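Local coordinates for protein toll-like receptor 6, Variable lymphocyte receptor B (Mus musculus, PDB 3A79) that probably recognises microbial lipopeptides as a cell-surface innate immune receptor partnering TLR2, here as an ectodomain fused to a hagfish variable lymphocyte receptor segment, at residues Trp263-Pro277 / Ile292-Leu304. Residues are numbered along the deposited sequence; the frame is centred on the assembly and turned at random.
Sequences WKCSVKLFQFFWPRP and IDREEFTYSETAL
Trp274 lies between Tyr299 and Leu304 of the extended segment 292-304. Leu304 CD1 sits over one face of the indole, 3.9 Å from the six-membered ring centroid; Thr302 CB shares that face, over Trp274 CD1. Across the opposite face the Tyr299 ring leans at 47° to the indole, while Ser300 O approaches Trp274 CD1 at the edge. The indole nitrogen of Trp274 is bound by Asn332 and the hydroxyl of Tyr299 by Val327 O. With OG1 anti to the backbone N (chi1 173°), Thr302 donates to a lone pair of Trp274 O at 3.0 Å and accepts from Leu304 N at 2.9 Å, an ST turn. All this belongs to the Toll-like receptor 6 part of the fusion, a leucine-rich-repeat solenoid: helix 263-273 runs on the convex side between strands 252-261 and 278-288, and the loop leads on to strand 306-314. Near Trp263, Ile292 CG2 covers a face of the pyrrole ring, 3.9 Å from its centroid, and Glu295 CB rests on buried Val267 CG1 (3.7 Å). The middle is polar: Gln271, bent at chi2 (-79°), spans Thr298, its NE2 donating to Thr298 O at 3.3 Å from above the carbonyl plane and its OE1 weakly accepting from Thr298 N. Toward solvent, the Glu295 carboxylate lies across the aliphatic part of exposed Lys264, with OE1 still 4.8 Å from Lys264 NZ.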
ATOM      1  N   TRP B 263      -3.520 -21.104  18.188  1.00 72.23           N
ATOM      2  CA  TRP B 263      -4.765 -20.860  17.484  1.00 75.20           C
ATOM      3  C   TRP B 263      -5.852 -21.790  18.030  1.00 71.79           C
ATOM      4  O   TRP B 263      -6.959 -21.333  18.332  1.00 59.13           O
ATOM      5  CB  TRP B 263      -4.622 -20.985  15.957  1.00 71.29           C
ATOM      6  CG  TRP B 263      -5.903 -20.626  15.250  1.00 65.32           C
ATOM      7  CD1 TRP B 263      -6.646 -21.425  14.418  1.00 61.46           C
ATOM      8  CD2 TRP B 263      -6.623 -19.392  15.367  1.00 56.55           C
ATOM      9  NE1 TRP B 263      -7.771 -20.757  14.003  1.00 57.70           N
ATOM     10  CE2 TRP B 263      -7.778 -19.504  14.564  1.00 55.35           C
ATOM     11  CE3 TRP B 263      -6.404 -18.200  16.076  1.00 44.96           C
ATOM     12  CZ2 TRP B 263      -8.704 -18.467  14.438  1.00 49.94           C
ATOM     13  CZ3 TRP B 263      -7.330 -17.170  15.952  1.00 41.40           C
ATOM     14  CH2 TRP B 263      -8.462 -17.310  15.135  1.00 41.56           C
ATOM     15  N   LYS B 264      -5.535 -23.080  18.163  1.00 77.06           N
ATOM     16  CA  LYS B 264      -6.457 -24.056  18.768  1.00 74.37           C
ATOM     17  C   LYS B 264      -7.078 -23.494  20.046  1.00 74.89           C
ATOM     18  O   LYS B 264      -8.293 -23.586  20.262  1.00 72.20           O
ATOM     19  CB  LYS B 264      -5.724 -25.372  19.079  1.00 62.75           C
ATOM     20  CG  LYS B 264      -6.602 -26.546  19.507  1.00 65.54           C
ATOM     21  CD  LYS B 264      -5.783 -27.846  19.558  1.00 72.48           C
ATOM     22  CE  LYS B 264      -6.596 -29.098  19.156  1.00 82.97           C
ATOM     23  NZ  LYS B 264      -7.115 -29.926  20.307  1.00 91.51           N
ATOM     24  N   CYS B 265      -6.230 -22.899  20.882  1.00 69.50           N
ATOM     25  CA  CYS B 265      -6.660 -22.389  22.170  1.00 64.58           C
ATOM     26  C   CYS B 265      -7.475 -21.109  22.029  1.00 59.21           C
ATOM     27  O   CYS B 265      -8.298 -20.791  22.883  1.00 58.48           O
ATOM     28  CB  CYS B 265      -5.456 -22.178  23.102  1.00 57.36           C
ATOM     29  SG  CYS B 265      -5.911 -21.760  24.820  1.00106.50           S
ATOM     30  N   SER B 266      -7.242 -20.365  20.958  1.00 58.58           N
ATOM     31  CA  SER B 266      -7.983 -19.128  20.755  1.00 57.34           C
ATOM     32  C   SER B 266      -9.414 -19.439  20.352  1.00 64.70           C
ATOM     33  O   SER B 266     -10.361 -18.833  20.856  1.00 65.22           O
ATOM     34  CB  SER B 266      -7.288 -18.237  19.728  1.00 55.15           C
ATOM     35  OG  SER B 266      -6.100 -17.678  20.282  1.00 59.27           O
ATOM     36  N   VAL B 267      -9.563 -20.412  19.459  1.00 64.67           N
ATOM     37  CA  VAL B 267     -10.871 -20.896  19.043  1.00 61.17           C
ATOM     38  C   VAL B 267     -11.638 -21.530  20.222  1.00 67.10           C
ATOM     39  O   VAL B 267     -12.870 -21.478  20.290  1.00 61.75           O
ATOM     40  CB  VAL B 267     -10.724 -21.878  17.867  1.00 49.98           C
ATOM     41  CG1 VAL B 267     -12.084 -22.237  17.297  1.00 55.82           C
ATOM     42  CG2 VAL B 267      -9.864 -21.251  16.797  1.00 41.02           C
ATOM     43  N   LYS B 268     -10.901 -22.112  21.160  1.00 64.33           N
ATOM     44  CA  LYS B 268     -11.496 -22.559  22.412  1.00 58.41           C
ATOM     45  C   LYS B 268     -11.934 -21.372  23.285  1.00 63.26           C
ATOM     46  O   LYS B 268     -13.069 -21.309  23.743  1.00 69.75           O
ATOM     47  CB  LYS B 268     -10.520 -23.455  23.175  1.00 52.91           C
ATOM     48  CG  LYS B 268     -10.296 -24.784  22.507  1.00 60.83           C
ATOM     49  CD  LYS B 268      -9.384 -25.687  23.317  1.00 71.77           C
ATOM     50  CE  LYS B 268      -9.389 -27.102  22.750  1.00 72.73           C
ATOM     51  NZ  LYS B 268      -8.345 -27.968  23.364  1.00 80.78           N
ATOM     52  N   LEU B 269     -11.028 -20.432  23.509  1.00 60.69           N
ATOM     53  CA  LEU B 269     -11.351 -19.231  24.262  1.00 59.47           C
ATOM     54  C   LEU B 269     -12.649 -18.575  23.786  1.00 68.09           C
ATOM     55  O   LEU B 269     -13.517 -18.269  24.597  1.00 61.70           O
ATOM     56  CB  LEU B 269     -10.184 -18.241  24.207  1.00 54.09           C
ATOM     57  CG  LEU B 269      -9.032 -18.473  25.185  1.00 47.70           C
ATOM     58  CD1 LEU B 269      -8.545 -17.136  25.626  1.00 53.29           C
ATOM     59  CD2 LEU B 269      -9.520 -19.226  26.395  1.00 58.93           C
ATOM     60  N   PHE B 270     -12.786 -18.357  22.478  1.00 79.09           N
ATOM     61  CA  PHE B 270     -14.029 -17.807  21.928  1.00 74.38           C
ATOM     62  C   PHE B 270     -15.227 -18.673  22.305  1.00 67.43           C
ATOM     63  O   PHE B 270     -16.219 -18.166  22.819  1.00 73.08           O
ATOM     64  CB  PHE B 270     -13.971 -17.650  20.398  1.00 69.86           C
ATOM     65  CG  PHE B 270     -12.949 -16.654  19.925  1.00 60.57           C
ATOM     66  CD1 PHE B 270     -12.027 -16.996  18.939  1.00 62.56           C
ATOM     67  CD2 PHE B 270     -12.899 -15.386  20.465  1.00 54.88           C
ATOM     68  CE1 PHE B 270     -11.066 -16.089  18.506  1.00 59.80           C
ATOM     69  CE2 PHE B 270     -11.934 -14.468  20.032  1.00 61.65           C
ATOM     70  CZ  PHE B 270     -11.020 -14.825  19.055  1.00 55.25           C
ATOM     71  N   GLN B 271     -15.128 -19.976  22.048  1.00 62.07           N
ATOM     72  CA  GLN B 271     -16.230 -20.913  22.306  1.00 65.95           C
ATOM     73  C   GLN B 271     -16.634 -20.936  23.777  1.00 74.67           C
ATOM     74  O   GLN B 271     -17.807 -21.099  24.103  1.00 72.49           O
ATOM     75  CB  GLN B 271     -15.856 -22.332  21.872  1.00 64.38           C
ATOM     76  CG  GLN B 271     -15.671 -22.514  20.391  1.00 66.71           C
ATOM     77  CD  GLN B 271     -16.983 -22.644  19.662  1.00 69.23           C
ATOM     78  OE1 GLN B 271     -17.606 -23.703  19.675  1.00 64.06           O
ATOM     79  NE2 GLN B 271     -17.406 -21.567  19.005  1.00 76.46           N
ATOM     80  N   PHE B 272     -15.647 -20.791  24.656  1.00 78.61           N
ATOM     81  CA  PHE B 272     -15.874 -20.755  26.095  1.00 78.24           C
ATOM     82  C   PHE B 272     -16.748 -19.569  26.471  1.00 72.34           C
ATOM     83  O   PHE B 272     -17.572 -19.644  27.382  1.00 84.60           O
ATOM     84  CB  PHE B 272     -14.534 -20.670  26.832  1.00 80.91           C
ATOM     85  CG  PHE B 272     -14.656 -20.257  28.270  1.00 75.51           C
ATOM     86  CD1 PHE B 272     -14.862 -21.208  29.266  1.00 75.23           C
ATOM     87  CD2 PHE B 272     -14.568 -18.921  28.629  1.00 70.34           C
ATOM     88  CE1 PHE B 272     -14.979 -20.836  30.590  1.00 71.97           C
ATOM     89  CE2 PHE B 272     -14.687 -18.540  29.956  1.00 76.20           C
ATOM     90  CZ  PHE B 272     -14.892 -19.499  30.938  1.00 75.07           C
ATOM     91  N   PHE B 273     -16.564 -18.473  25.752  1.00 62.68           N
ATOM     92  CA  PHE B 273     -17.243 -17.237  26.067  1.00 61.14           C
ATOM     93  C   PHE B 273     -18.655 -17.196  25.513  1.00 68.13           C
ATOM     94  O   PHE B 273     -19.538 -16.574  26.093  1.00 73.69           O
ATOM     95  CB  PHE B 273     -16.450 -16.054  25.519  1.00 45.20           C
ATOM     96  CG  PHE B 273     -15.311 -15.633  26.394  1.00 59.28           C
ATOM     97  CD1 PHE B 273     -14.008 -15.683  25.929  1.00 68.33           C
ATOM     98  CD2 PHE B 273     -15.541 -15.175  27.674  1.00 65.25           C
ATOM     99  CE1 PHE B 273     -12.955 -15.287  26.728  1.00 64.88           C
ATOM    100  CE2 PHE B 273     -14.492 -14.787  28.477  1.00 72.67           C
ATOM    101  CZ  PHE B 273     -13.199 -14.844  28.002  1.00 67.86           C
ATOM    102  N   TRP B 274     -18.866 -17.862  24.390  1.00 66.01           N
ATOM    103  CA  TRP B 274     -20.087 -17.666  23.617  1.00 71.12           C
ATOM    104  C   TRP B 274     -21.377 -17.933  24.420  1.00 70.17           C
ATOM    105  O   TRP B 274     -22.344 -17.165  24.345  1.00 66.43           O
ATOM    106  CB  TRP B 274     -20.023 -18.503  22.333  1.00 71.47           C
ATOM    107  CG  TRP B 274     -20.306 -17.713  21.089  1.00 68.74           C
ATOM    108  CD1 TRP B 274     -21.442 -17.742  20.340  1.00 72.63           C
ATOM    109  CD2 TRP B 274     -19.433 -16.779  20.453  1.00 66.42           C
ATOM    110  NE1 TRP B 274     -21.332 -16.883  19.280  1.00 72.11           N
ATOM    111  CE2 TRP B 274     -20.108 -16.277  19.326  1.00 66.97           C
ATOM    112  CE3 TRP B 274     -18.146 -16.314  20.729  1.00 70.44           C
ATOM    113  CZ2 TRP B 274     -19.542 -15.337  18.476  1.00 73.45           C
ATOM    114  CZ3 TRP B 274     -17.584 -15.384  19.884  1.00 69.18           C
ATOM    115  CH2 TRP B 274     -18.282 -14.902  18.772  1.00 74.38           C
ATOM    116  N   PRO B 275     -21.394 -19.015  25.205  1.00 67.62           N
ATOM    117  CA  PRO B 275     -22.584 -19.325  25.995  1.00 72.15           C
ATOM    118  C   PRO B 275     -22.742 -18.391  27.196  1.00 80.49           C
ATOM    119  O   PRO B 275     -23.842 -18.213  27.723  1.00 93.13           O
ATOM    120  CB  PRO B 275     -22.306 -20.751  26.484  1.00 72.02           C
ATOM    121  CG  PRO B 275     -21.160 -21.253  25.666  1.00 65.35           C
ATOM    122  CD  PRO B 275     -20.362 -20.051  25.359  1.00 65.42           C
ATOM    123  N   ARG B 276     -21.640 -17.792  27.617  1.00 75.99           N
ATOM    124  CA  ARG B 276     -21.601 -17.037  28.856  1.00 72.26           C
ATOM    125  C   ARG B 276     -22.126 -15.606  28.700  1.00 83.32           C
ATOM    126  O   ARG B 276     -22.321 -15.128  27.577  1.00 84.02           O
ATOM    127  CB  ARG B 276     -20.180 -17.097  29.424  1.00 63.80           C
ATOM    128  CG  ARG B 276     -19.669 -18.531  29.436  1.00 68.63           C
ATOM    129  CD  ARG B 276     -18.428 -18.731  30.273  1.00 74.23           C
ATOM    130  NE  ARG B 276     -18.411 -20.049  30.906  1.00 72.91           N
ATOM    131  CZ  ARG B 276     -18.563 -20.243  32.214  1.00 77.98           C
ATOM    132  NH1 ARG B 276     -18.729 -19.208  33.022  1.00 81.15           N
ATOM    133  NH2 ARG B 276     -18.542 -21.468  32.721  1.00 83.17           N
ATOM    134  N   PRO B 277     -22.395 -14.939  29.836  1.00 84.51           N
ATOM    135  CA  PRO B 277     -22.940 -13.576  29.922  1.00 77.35           C
ATOM    136  C   PRO B 277     -21.921 -12.488  29.644  1.00 81.43           C
ATOM    137  O   PRO B 277     -21.739 -11.612  30.480  1.00 93.95           O
ATOM    138  CB  PRO B 277     -23.376 -13.464  31.386  1.00 70.69           C
ATOM    139  CG  PRO B 277     -23.440 -14.872  31.887  1.00 75.60           C
ATOM    140  CD  PRO B 277     -22.371 -15.590  31.153  1.00 78.35           C
ATOM    141  N   ILE B 292      -1.736 -22.962  12.840  1.00 67.59           N
ATOM    142  CA  ILE B 292      -3.114 -22.586  12.592  1.00 56.13           C
ATOM    143  C   ILE B 292      -3.784 -23.667  11.741  1.00 62.26           C
ATOM    144  O   ILE B 292      -3.526 -23.780  10.543  1.00 68.77           O
ATOM    145  CB  ILE B 292      -3.206 -21.225  11.894  1.00 50.39           C
ATOM    146  CG1 ILE B 292      -2.501 -20.147  12.722  1.00 54.88           C
ATOM    147  CG2 ILE B 292      -4.647 -20.850  11.656  1.00 47.39           C
ATOM    148  CD1 ILE B 292      -2.544 -18.739  12.092  1.00 31.87           C
ATOM    149  N   ASP B 293      -4.623 -24.481  12.375  1.00 62.31           N
ATOM    150  CA  ASP B 293      -5.317 -25.561  11.680  1.00 58.61           C
ATOM    151  C   ASP B 293      -6.814 -25.321  11.712  1.00 63.54           C
ATOM    152  O   ASP B 293      -7.283 -24.351  12.329  1.00 75.81           O
ATOM    153  CB  ASP B 293      -4.977 -26.914  12.295  1.00 56.89           C
ATOM    154  CG  ASP B 293      -3.481 -27.188  12.307  1.00 74.27           C
ATOM    155  OD1 ASP B 293      -2.907 -27.294  13.412  1.00 83.06           O
ATOM    156  OD2 ASP B 293      -2.870 -27.280  11.219  1.00 77.42           O
ATOM    157  N   ARG B 294      -7.561 -26.180  11.025  1.00 55.44           N
ATOM    158  CA  ARG B 294      -9.014 -26.061  11.027  1.00 74.43           C
ATOM    159  C   ARG B 294      -9.545 -26.527  12.372  1.00 87.50           C
ATOM    160  O   ARG B 294      -9.379 -27.689  12.744  1.00 92.65           O
ATOM    161  CB  ARG B 294      -9.649 -26.862   9.884  1.00 78.49           C
ATOM    162  CG  ARG B 294     -10.115 -26.010   8.712  1.00 96.57           C
ATOM    163  CD  ARG B 294     -10.619 -26.865   7.543  1.00113.73           C
ATOM    164  NE  ARG B 294      -9.546 -27.315   6.650  1.00123.54           N
ATOM    165  CZ  ARG B 294      -9.087 -26.611   5.617  1.00116.74           C
ATOM    166  NH1 ARG B 294      -9.607 -25.417   5.349  1.00108.69           N
ATOM    167  NH2 ARG B 294      -8.110 -27.096   4.856  1.00107.72           N
ATOM    168  N   GLU B 295     -10.169 -25.612  13.110  1.00 84.48           N
ATOM    169  CA  GLU B 295     -10.679 -25.935  14.437  1.00 75.60           C
ATOM    170  C   GLU B 295     -12.201 -26.037  14.456  1.00 76.60           C
ATOM    171  O   GLU B 295     -12.897 -25.301  13.752  1.00 80.36           O
ATOM    172  CB  GLU B 295     -10.194 -24.904  15.461  1.00 73.28           C
ATOM    173  CG  GLU B 295      -8.674 -24.809  15.570  1.00 83.20           C
ATOM    174  CD  GLU B 295      -8.045 -26.026  16.222  1.00 91.53           C
ATOM    175  OE1 GLU B 295      -8.631 -26.535  17.202  1.00105.02           O
ATOM    176  OE2 GLU B 295      -6.965 -26.467  15.764  1.00 84.53           O
ATOM    177  N   GLU B 296     -12.711 -26.961  15.262  1.00 75.50           N
ATOM    178  CA  GLU B 296     -14.150 -27.133  15.404  1.00 80.47           C
ATOM    179  C   GLU B 296     -14.759 -25.966  16.162  1.00 78.34           C
ATOM    180  O   GLU B 296     -14.213 -25.507  17.169  1.00 81.28           O
ATOM    181  CB  GLU B 296     -14.475 -28.451  16.113  1.00 97.43           C
ATOM    182  CG  GLU B 296     -14.010 -29.681  15.352  1.00119.48           C
ATOM    183  CD  GLU B 296     -14.302 -29.586  13.863  1.00136.46           C
ATOM    184  OE1 GLU B 296     -15.456 -29.254  13.504  1.00142.37           O
ATOM    185  OE2 GLU B 296     -13.378 -29.841  13.053  1.00138.84           O
ATOM    186  N   PHE B 297     -15.891 -25.483  15.666  1.00 74.49           N
ATOM    187  CA  PHE B 297     -16.614 -24.414  16.334  1.00 75.71           C
ATOM    188  C   PHE B 297     -18.009 -24.252  15.742  1.00 83.89           C
ATOM    189  O   PHE B 297     -18.210 -24.438  14.543  1.00 88.80           O
ATOM    190  CB  PHE B 297     -15.844 -23.091  16.249  1.00 68.29           C
ATOM    191  CG  PHE B 297     -15.663 -22.585  14.848  1.00 73.72           C
ATOM    192  CD1 PHE B 297     -16.508 -21.614  14.334  1.00 75.97           C
ATOM    193  CD2 PHE B 297     -14.648 -23.090  14.040  1.00 73.07           C
ATOM    194  CE1 PHE B 297     -16.343 -21.153  13.034  1.00 79.51           C
ATOM    195  CE2 PHE B 297     -14.477 -22.642  12.750  1.00 70.17           C
ATOM    196  CZ  PHE B 297     -15.322 -21.667  12.244  1.00 77.28           C
ATOM    197  N   THR B 298     -18.968 -23.931  16.602  1.00 85.10           N
ATOM    198  CA  THR B 298     -20.296 -23.515  16.178  1.00 88.37           C
ATOM    199  C   THR B 298     -20.696 -22.314  17.015  1.00 90.88           C
ATOM    200  O   THR B 298     -20.503 -22.303  18.232  1.00 98.09           O
ATOM    201  CB  THR B 298     -21.375 -24.637  16.332  1.00 86.91           C
ATOM    202  OG1 THR B 298     -21.000 -25.561  17.366  1.00 76.48           O
ATOM    203  CG2 THR B 298     -21.569 -25.392  15.016  1.00 90.81           C
ATOM    204  N   TYR B 299     -21.246 -21.298  16.363  1.00 82.81           N
ATOM    205  CA  TYR B 299     -21.751 -20.134  17.073  1.00 71.50           C
ATOM    206  C   TYR B 299     -23.257 -20.188  17.257  1.00 75.22           C
ATOM    207  O   TYR B 299     -24.016 -20.041  16.298  1.00 63.05           O
ATOM    208  CB  TYR B 299     -21.373 -18.873  16.328  1.00 65.74           C
ATOM    209  CG  TYR B 299     -19.898 -18.682  16.277  1.00 71.85           C
ATOM    210  CD1 TYR B 299     -19.208 -18.786  15.082  1.00 63.63           C
ATOM    211  CD2 TYR B 299     -19.183 -18.432  17.435  1.00 76.19           C
ATOM    212  CE1 TYR B 299     -17.860 -18.622  15.036  1.00 63.37           C
ATOM    213  CE2 TYR B 299     -17.831 -18.265  17.400  1.00 85.02           C
ATOM    214  CZ  TYR B 299     -17.171 -18.357  16.195  1.00 80.54           C
ATOM    215  OH  TYR B 299     -15.810 -18.184  16.156  1.00 85.99           O
ATOM    216  N   SER B 300     -23.677 -20.399  18.500  1.00 81.94           N
ATOM    217  CA  SER B 300     -25.089 -20.451  18.828  1.00 83.33           C
ATOM    218  C   SER B 300     -25.485 -19.140  19.465  1.00 84.16           C
ATOM    219  O   SER B 300     -24.635 -18.291  19.713  1.00 81.70           O
ATOM    220  CB  SER B 300     -25.364 -21.584  19.811  1.00 89.97           C
ATOM    221  OG  SER B 300     -24.589 -22.726  19.501  1.00100.52           O
ATOM    222  N   GLU B 301     -26.778 -18.985  19.730  1.00 86.09           N
ATOM    223  CA  GLU B 301     -27.287 -17.839  20.470  1.00 84.73           C
ATOM    224  C   GLU B 301     -26.268 -17.402  21.508  1.00 75.35           C
ATOM    225  O   GLU B 301     -25.778 -18.223  22.286  1.00 77.77           O
ATOM    226  CB  GLU B 301     -28.596 -18.209  21.162  1.00100.84           C
ATOM    227  CG  GLU B 301     -28.520 -19.477  22.027  1.00119.83           C
ATOM    228  CD  GLU B 301     -29.016 -20.741  21.316  1.00127.87           C
ATOM    229  OE1 GLU B 301     -28.871 -20.844  20.078  1.00132.73           O
ATOM    230  OE2 GLU B 301     -29.554 -21.637  22.005  1.00122.52           O
ATOM    231  N   THR B 302     -25.945 -16.114  21.515  1.00 65.15           N
ATOM    232  CA  THR B 302     -24.939 -15.590  22.435  1.00 70.57           C
ATOM    233  C   THR B 302     -25.334 -14.227  22.982  1.00 76.20           C
ATOM    234  O   THR B 302     -26.119 -13.513  22.370  1.00 85.83           O
ATOM    235  CB  THR B 302     -23.569 -15.457  21.750  1.00 68.33           C
ATOM    236  OG1 THR B 302     -22.652 -14.787  22.625  1.00 68.03           O
ATOM    237  CG2 THR B 302     -23.700 -14.657  20.466  1.00 66.67           C
ATOM    238  N   ALA B 303     -24.788 -13.870  24.138  1.00 69.19           N
ATOM    239  CA  ALA B 303     -25.014 -12.544  24.691  1.00 69.34           C
ATOM    240  C   ALA B 303     -24.106 -11.498  24.027  1.00 72.10           C
ATOM    241  O   ALA B 303     -24.397 -10.294  24.055  1.00 72.63           O
ATOM    242  CB  ALA B 303     -24.813 -12.559  26.195  1.00 64.95           C
ATOM    243  N   LEU B 304     -23.013 -11.974  23.429  1.00 60.50           N
ATOM    244  CA  LEU B 304     -22.039 -11.114  22.773  1.00 57.91           C
ATOM    245  C   LEU B 304     -22.638 -10.098  21.815  1.00 65.12           C
ATOM    246  O   LEU B 304     -23.318 -10.444  20.852  1.00 69.64           O
ATOM    247  CB  LEU B 304     -21.021 -11.951  22.007  1.00 60.63           C
ATOM    248  CG  LEU B 304     -19.665 -12.169  22.665  1.00 68.38           C
ATOM    249  CD1 LEU B 304     -18.646 -12.500  21.603  1.00 77.71           C
ATOM    250  CD2 LEU B 304     -19.232 -10.940  23.425  1.00 64.09           C
TER